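Local coordinates for subtilisin-like protein (Prochloron didemni, PDB 3ZXY) that probably acts as a subtilisin-like serine endopeptidase, this chain being the protease domain of the longer PatA protein, at residues Gly46-His51 against Ile81-Asp85. The protein carries 1 engineered substitution. Sequence-based numbering, arbitrary orientation.
Sequences GFMSAH and IFSDD
Asp84 reaches from the loop after strand 75-80 to the start of helix 47-60 and takes the place that a side chain at the N-cap, here Gly46, would otherwise fill. With CG anti to its carbonyl carbon (chi1 -73°), the carboxylate lies against the first turn, where backbone N-H groups lack helical acceptors. OD1 accepts a bond from Ser49 N (2.8 Å, 159°), 15° out of the carboxylate plane on the syn side, and a weak, bent one from Met48 N. The short hydroxyl of Ser49, third in the helix, can reach the syn lone pair of OD2, OG to OD2 2.6 Å, so both oxygens are held and the group can hardly turn. The negative charge probably also suits the positive end of the helix dipole, and glycine suits position 46 because a CB there would run into OD2. An asparagine in place of Asp84, uncharged and with one oxygen replaced by an NH2, would probably leave either the N-H groups or the Ser49 hydroxyl without its acceptor.

A water completes the polar seam, accepting from Phe47 N and donating to Asp84 O.

Apolar contact continues alongside. The flexible thioether of Met48, bent at chi2 and chi3, sets SD 3.5 Å from Phe82 CB and 4.8 Å from the ring centroid, an oblique Met-aromatic contact for which flat Phe82 offers apolar surface. Phe82 CE2 lies 4.4 Å from His51 ND1, a loose oblique approach, while ND1 itself bonds to Asp16.

This side-chain capping from a neighbouring loop secures the beginning of the helix that, as in other subtilases, carries the predicted charge-relay histidine, His51, beside Asp16 and the engineered Ala211.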
# COMPACT_ATOMS: atom_id res chain seq x y z
N GLY A 46 -1.50 -12.40 -17.60
CA GLY A 46 -0.29 -11.77 -17.09
C GLY A 46 -0.19 -11.88 -15.58
O GLY A 46 -1.13 -11.56 -14.86
N PHE A 47 0.96 -12.31 -15.10
CA PHE A 47 1.18 -12.43 -13.65
C PHE A 47 1.17 -11.08 -12.95
O PHE A 47 0.67 -10.98 -11.82
CB PHE A 47 2.47 -13.18 -13.36
CG PHE A 47 2.36 -14.64 -13.64
CD1 PHE A 47 1.64 -15.46 -12.78
CD2 PHE A 47 2.93 -15.18 -14.77
CE1 PHE A 47 1.49 -16.80 -13.05
CE2 PHE A 47 2.79 -16.52 -15.03
CZ PHE A 47 2.07 -17.33 -14.17
N MET A 48 1.71 -10.06 -13.59
CA MET A 48 1.73 -8.74 -12.97
C MET A 48 0.41 -7.99 -13.19
O MET A 48 -0.01 -7.21 -12.32
CB MET A 48 2.97 -7.95 -13.39
CG MET A 48 4.25 -8.45 -12.73
SD MET A 48 4.18 -8.37 -10.93
CE MET A 48 3.97 -10.11 -10.57
N SER A 49 -0.26 -8.25 -14.31
CA SER A 49 -1.65 -7.80 -14.48
C SER A 49 -2.54 -8.37 -13.36
O SER A 49 -3.38 -7.65 -12.79
CB SER A 49 -2.20 -8.22 -15.83
OG SER A 49 -1.61 -7.51 -16.90
N ALA A 50 -2.34 -9.64 -13.00
CA ALA A 50 -3.09 -10.23 -11.90
C ALA A 50 -2.77 -9.53 -10.59
O ALA A 50 -3.66 -9.14 -9.83
CB ALA A 50 -2.78 -11.72 -11.78
N HIS A 51 -1.49 -9.32 -10.35
CA HIS A 51 -1.03 -8.72 -9.10
C HIS A 51 -1.56 -7.31 -8.96
O HIS A 51 -2.15 -6.94 -7.92
CB HIS A 51 0.50 -8.76 -9.11
CG HIS A 51 1.14 -8.59 -7.77
ND1 HIS A 51 1.47 -7.38 -7.29
CD2 HIS A 51 1.60 -9.53 -6.84
CE1 HIS A 51 2.06 -7.52 -6.09
NE2 HIS A 51 2.15 -8.84 -5.81
N ILE A 81 4.60 -0.28 -13.01
CA ILE A 81 6.05 -0.43 -12.97
C ILE A 81 6.43 -1.90 -13.11
O ILE A 81 7.48 -2.18 -13.67
CB ILE A 81 6.67 0.14 -11.67
CG1 ILE A 81 6.04 -0.47 -10.41
CG2 ILE A 81 6.49 1.65 -11.62
CD1 ILE A 81 6.84 -0.26 -9.14
N PHE A 82 5.58 -2.81 -12.63
CA PHE A 82 5.87 -4.25 -12.75
C PHE A 82 5.37 -4.71 -14.11
O PHE A 82 4.40 -4.17 -14.63
CB PHE A 82 5.18 -5.08 -11.66
CG PHE A 82 5.49 -4.68 -10.24
CD1 PHE A 82 6.71 -4.12 -9.87
CD2 PHE A 82 4.53 -4.91 -9.24
CE1 PHE A 82 6.95 -3.76 -8.54
CE2 PHE A 82 4.77 -4.56 -7.93
CZ PHE A 82 5.98 -3.97 -7.58
N SER A 83 6.02 -5.71 -14.70
CA SER A 83 5.72 -6.10 -16.07
C SER A 83 5.34 -7.56 -16.18
O SER A 83 5.89 -8.42 -15.50
CB SER A 83 6.93 -5.81 -16.98
OG SER A 83 8.09 -6.49 -16.54
N ASP A 84 4.41 -7.85 -17.09
CA ASP A 84 4.06 -9.24 -17.39
C ASP A 84 5.19 -10.03 -18.05
O ASP A 84 5.23 -11.24 -17.94
CB ASP A 84 2.78 -9.29 -18.24
CG ASP A 84 1.53 -8.96 -17.45
OD1 ASP A 84 1.47 -9.26 -16.25
OD2 ASP A 84 0.58 -8.41 -18.05
N ASP A 85 6.09 -9.33 -18.74
CA ASP A 85 7.32 -9.93 -19.26
C ASP A 85 8.13 -10.62 -18.16
O ASP A 85 8.08 -10.22 -17.01
CB ASP A 85 8.20 -8.86 -19.90
CG ASP A 85 9.42 -9.43 -20.59
OD1 ASP A 85 9.26 -10.07 -21.65
OD2 ASP A 85 10.56 -9.27 -20.09
O HOH W 1 3.05 -12.70 -17.19